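Local coordinates for rieske iron-sulfur protein soxF (Sulfolobus acidocaldarius, PDB 1JM1) that binds a Rieske-type [2Fe-2S] cluster and probably carries electrons in the respiratory chain of this archaeon, at residues 22-25 and 29-32; 168-173 and 179-184. All coordinates share one frame; numbering follows the deposited sequence.

Contact 1 of 2, residues 22-25 and 29-32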
loop_
_atom_site.group_PDB
_atom_site.type_symbol
_atom_site.label_atom_id
_atom_site.label_comp_id
_atom_site.label_asym_id
_atom_site.label_seq_id
_atom_site.Cartn_x
_atom_site.Cartn_y
_atom_site.Cartn_z
ATOM N N GLN A 22 -2.359 -13.050 9.965
ATOM C CA GLN A 22 -3.047 -14.329 9.738
ATOM C C GLN A 22 -4.244 -14.567 10.612
ATOM O O GLN A 22 -5.249 -15.087 10.147
ATOM C CB GLN A 22 -1.979 -15.471 9.910
ATOM C CG GLN A 22 -0.764 -15.482 8.989
ATOM N N GLN A 23 -4.152 -14.167 11.872
ATOM C CA GLN A 23 -5.308 -14.338 12.767
ATOM C C GLN A 23 -6.450 -13.515 12.266
ATOM O O GLN A 23 -7.637 -13.925 12.372
ATOM C CB GLN A 23 -4.955 -14.098 14.211
ATOM C CG GLN A 23 -6.163 -14.175 15.210
ATOM C CD GLN A 23 -6.849 -15.538 15.255
ATOM O OE1 GLN A 23 -6.305 -16.632 15.140
ATOM N NE2 GLN A 23 -8.169 -15.471 15.343
ATOM N N GLN A 24 -6.193 -12.278 11.789
ATOM C CA GLN A 24 -7.253 -11.476 11.306
ATOM C C GLN A 24 -7.900 -12.125 10.092
ATOM O O GLN A 24 -9.159 -12.191 9.939
ATOM C CB GLN A 24 -6.679 -10.053 10.929
ATOM C CG GLN A 24 -7.822 -9.216 10.311
ATOM C CD GLN A 24 -7.289 -7.834 9.975
ATOM O OE1 GLN A 24 -7.022 -6.995 10.847
ATOM N NE2 GLN A 24 -7.149 -7.586 8.684
ATOM N N ILE A 25 -7.103 -12.645 9.144
ATOM C CA ILE A 25 -7.658 -13.285 7.983
ATOM C C ILE A 25 -8.482 -14.498 8.373
ATOM O O ILE A 25 -9.602 -14.678 7.906
ATOM C CB ILE A 25 -6.530 -13.665 7.002
ATOM C CG1 ILE A 25 -5.895 -12.421 6.422
ATOM C CG2 ILE A 25 -7.055 -14.659 5.904
ATOM C CD1 ILE A 25 -4.594 -12.668 5.653
ATOM N N GLY A 29 -11.846 -12.840 7.849
ATOM C CA GLY A 29 -11.774 -12.835 6.416
ATOM C C GLY A 29 -11.160 -11.551 5.867
ATOM O O GLY A 29 -11.089 -11.457 4.609
ATOM N N CYS A 30 -10.722 -10.649 6.660
ATOM C CA CYS A 30 -10.255 -9.340 6.192
ATOM C C CYS A 30 -8.767 -9.401 5.882
ATOM O O CYS A 30 -7.986 -9.637 6.765
ATOM C CB CYS A 30 -10.581 -8.305 7.249
ATOM S SG CYS A 30 -10.097 -6.653 6.775
ATOM N N ALA A 31 -8.418 -9.214 4.566
ATOM C CA ALA A 31 -7.028 -9.332 4.103
ATOM C C ALA A 31 -6.311 -8.034 4.008
ATOM O O ALA A 31 -5.197 -7.992 3.426
ATOM C CB ALA A 31 -7.028 -10.009 2.728
ATOM N N VAL A 32 -6.873 -6.946 4.545
ATOM C CA VAL A 32 -6.300 -5.599 4.500
ATOM C C VAL A 32 -6.043 -5.158 5.924
ATOM O O VAL A 32 -6.872 -5.372 6.813
ATOM C CB VAL A 32 -7.360 -4.629 3.820
ATOM C CG1 VAL A 32 -6.956 -3.251 3.818
ATOM C CG2 VAL A 32 -7.587 -5.142 2.357
#
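Gln24 reaches from the last turns of helix 18-28 to the chain that leaves it, and its amide nitrogen is shared between two backbone carbonyls. NE2 lies 2.9 Å from Cys30 O in a nearly straight bond (175°), and the bond from NE2 to Val32 O, also 2.9 Å, is more bent at 143°. Both oxygens lie close to the Gln24 amide plane, whereas the nitrogen approaches each carbonyl from above its plane. With CG anti to the backbone N (chi1 176°) and the chain extended beyond it, the amide spans the gap to residues 30-32 at full length. NE2 also passes 3.6 Å from Cys30 SG. With an alanine here, the Cys30 and Val32 carbonyls would probably lose their common donor and a gap would open beside the disulfide. Ile25 packs by its CG1 branch, 3.5 Å from Cys30 O and 4.0 Å from Ala31 CA. The helix stops just before Gly29, which leaves helical geometry with a positive phi; its N bonds Ile25 O at 2.9 Å and, weakly, Gln24 O. Ser28 OG bonds both Gln24 O and Cys30 N. Cys30 is tied by its disulfide to Cys201, and Pro199 touches Gln24 and Cys30. Ala31 pairs through its backbone with Asp48 at the end of strand 43-48, Ile25 and Ala31 rest on Ala51 of helix 49-53, and the chain runs on into strand 32-36.

Contact 2 of 2, residues 168-173 and 179-184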
loop_
_atom_site.group_PDB
_atom_site.type_symbol
_atom_site.label_atom_id
_atom_site.label_comp_id
_atom_site.label_asym_id
_atom_site.label_seq_id
_atom_site.Cartn_x
_atom_site.Cartn_y
_atom_site.Cartn_z
ATOM N N ASN A 168 8.290 3.357 -2.996
ATOM C CA ASN A 168 8.844 3.441 -4.338
ATOM C C ASN A 168 8.624 4.789 -4.990
ATOM O O ASN A 168 9.173 5.052 -6.071
ATOM C CB ASN A 168 8.329 2.342 -5.260
ATOM C CG ASN A 168 6.842 2.441 -5.568
ATOM O OD1 ASN A 168 6.115 3.197 -4.886
ATOM N ND2 ASN A 168 6.382 1.676 -6.538
ATOM N N ALA A 169 7.849 5.688 -4.361
ATOM C CA ALA A 169 7.430 6.950 -4.959
ATOM C C ALA A 169 6.943 7.853 -3.890
ATOM O O ALA A 169 6.496 7.397 -2.797
ATOM C CB ALA A 169 6.317 6.672 -5.955
ATOM N N PRO A 170 6.900 9.155 -4.145
ATOM C CA PRO A 170 6.217 10.096 -3.234
ATOM C C PRO A 170 4.721 9.846 -3.229
ATOM O O PRO A 170 4.103 9.510 -4.252
ATOM C CB PRO A 170 6.511 11.470 -3.880
ATOM C CG PRO A 170 6.711 11.147 -5.349
ATOM C CD PRO A 170 7.432 9.835 -5.348
ATOM N N TYR A 171 4.126 10.075 -2.075
ATOM C CA TYR A 171 2.673 10.109 -1.931
ATOM C C TYR A 171 2.112 11.351 -2.632
ATOM O O TYR A 171 2.855 12.239 -3.095
ATOM C CB TYR A 171 2.324 10.141 -0.445
ATOM C CG TYR A 171 2.781 8.956 0.371
ATOM C CD1 TYR A 171 2.999 9.108 1.729
ATOM C CD2 TYR A 171 2.979 7.689 -0.159
ATOM C CE1 TYR A 171 3.391 8.062 2.517
ATOM C CE2 TYR A 171 3.379 6.622 0.643
ATOM C CZ TYR A 171 3.588 6.805 1.980
ATOM O OH TYR A 171 3.982 5.729 2.725
ATOM N N PHE A 172 0.794 11.412 -2.719
ATOM C CA PHE A 172 0.102 12.572 -3.248
ATOM C C PHE A 172 0.637 13.854 -2.651
ATOM O O PHE A 172 0.783 13.994 -1.445
ATOM C CB PHE A 172 -1.389 12.407 -2.905
ATOM C CG PHE A 172 -2.228 13.606 -3.323
ATOM C CD1 PHE A 172 -2.481 13.873 -4.662
ATOM C CD2 PHE A 172 -2.749 14.454 -2.345
ATOM C CE1 PHE A 172 -3.243 14.977 -5.046
ATOM C CE2 PHE A 172 -3.544 15.563 -2.732
ATOM C CZ PHE A 172 -3.746 15.791 -4.049
ATOM N N SER A 173 0.835 14.849 -3.513
ATOM C CA SER A 173 1.244 16.195 -3.079
ATOM C C SER A 173 -0.005 17.019 -2.817
ATOM O O SER A 173 -0.743 17.366 -3.733
ATOM C CB SER A 173 2.046 16.895 -4.182
ATOM O OG SER A 173 3.328 16.318 -4.358
ATOM N N THR A 179 8.417 15.243 -4.371
ATOM C CA THR A 179 8.976 14.919 -5.685
ATOM C C THR A 179 9.971 13.755 -5.620
ATOM O O THR A 179 10.510 13.376 -6.652
ATOM C CB THR A 179 9.644 16.126 -6.358
ATOM O OG1 THR A 179 10.692 16.553 -5.571
ATOM C CG2 THR A 179 8.607 17.270 -6.442
ATOM N N THR A 180 10.225 13.202 -4.508
ATOM C CA THR A 180 11.093 12.015 -4.304
ATOM C C THR A 180 10.404 11.168 -3.270
ATOM O O THR A 180 9.606 11.663 -2.478
ATOM C CB THR A 180 12.496 12.388 -3.768
ATOM O OG1 THR A 180 12.315 12.862 -2.420
ATOM C CG2 THR A 180 13.186 13.419 -4.600
ATOM N N PRO A 181 10.744 9.867 -3.188
ATOM C CA PRO A 181 10.151 9.066 -2.105
ATOM C C PRO A 181 10.386 9.673 -0.719
ATOM O O PRO A 181 9.496 9.699 0.110
ATOM C CB PRO A 181 10.858 7.717 -2.293
ATOM C CG PRO A 181 11.156 7.674 -3.783
ATOM C CD PRO A 181 11.574 9.080 -4.099
ATOM N N GLN A 182 11.613 10.175 -0.484
ATOM C CA GLN A 182 11.967 10.710 0.830
ATOM C C GLN A 182 11.208 11.953 1.197
ATOM O O GLN A 182 11.113 12.278 2.391
ATOM C CB GLN A 182 13.492 10.965 0.911
ATOM C CG GLN A 182 14.338 9.678 0.922
ATOM C CD GLN A 182 14.659 9.162 -0.479
ATOM O OE1 GLN A 182 14.201 9.644 -1.494
ATOM N NE2 GLN A 182 15.532 8.149 -0.493
ATOM N N ASP A 183 10.571 12.631 0.228
ATOM C CA ASP A 183 9.655 13.722 0.562
ATOM C C ASP A 183 8.434 13.226 1.333
ATOM O O ASP A 183 7.685 14.056 1.859
ATOM C CB ASP A 183 9.297 14.511 -0.669
ATOM C CG ASP A 183 10.421 15.393 -1.170
ATOM O OD1 ASP A 183 11.405 15.639 -0.397
ATOM O OD2 ASP A 183 10.281 15.820 -2.326
ATOM N N ASN A 184 8.211 11.936 1.421
ATOM C CA ASN A 184 7.182 11.400 2.312
ATOM C C ASN A 184 7.526 11.642 3.777
ATOM O O ASN A 184 6.632 11.555 4.624
ATOM C CB ASN A 184 6.944 9.937 2.037
ATOM C CG ASN A 184 6.316 9.724 0.693
ATOM O OD1 ASN A 184 5.664 10.628 0.167
ATOM N ND2 ASN A 184 6.445 8.518 0.134
#
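An amide-aromatic stack and an ST motif shape this part of the long loop that follows strand 161-167, where Asn184 on the 3-10 segment beginning at Pro181 meets residues 169-171. The Asn184 amide lies over one face of the Tyr171 ring with the planes 18° apart, and ND2 sits 3.5 Å above the ring plane, over its centre. The amide oxygen, OD1, is turned to the backbone: Tyr171 N gives an almost straight bond (176°) of 2.8 Å to a lone pair of OD1, in the carbonyl plane. ND2 in turn donates to Ala169 O at 3.1 Å, somewhat tilted from the amide plane. Held through both its oxygen and its nitrogen, the amide is probably fixed against flipping. CG of Tyr171 stands anti to its carbonyl carbon (chi1 -61°), which places the ring beside the backbone N of Tyr171, against the amide which that N binds. Pro170 packs against Thr180 and Pro181: Pro170 CB approaches Thr180 O at 3.4 Å, and Pro170 CD lies 4.4 Å from Pro181 CD. At the start of the 3-10 turn Thr180 OG1 accepts from Asp183 N at 3.2 Å, while Asp183 OD2 takes Thr179 N at 2.8 Å through its anti lone pair. Tyr171 OH bonds Tyr37 O just past strand 32-36, Arg146 NH1 bonds Pro170 O, and Asn168, just past strand 161-167, pairs with Ile150 next to strand 151-155.

How the contacts relate
Both contacts are mostly buried, each with one exposed residue among those that touch, yet they lie on opposite sides of the chain's centre, with their own centres 28 Å apart and no touch between them. Contact 1 joins a helix end to the chain entering strand 32-36; contact 2 folds one loop onto itself around a 3-10 turn. A side-chain amide does the central work in each, but differently: in contact 1 only its nitrogen is used across the segments, on two carbonyls, whereas in contact 2 nitrogen and oxygen both bond backbone and the flat group also stacks on a ring. The disulfide of Cys30 ties residues 29-32 to the C-terminal end of the chain, while prolines pack in contact 2.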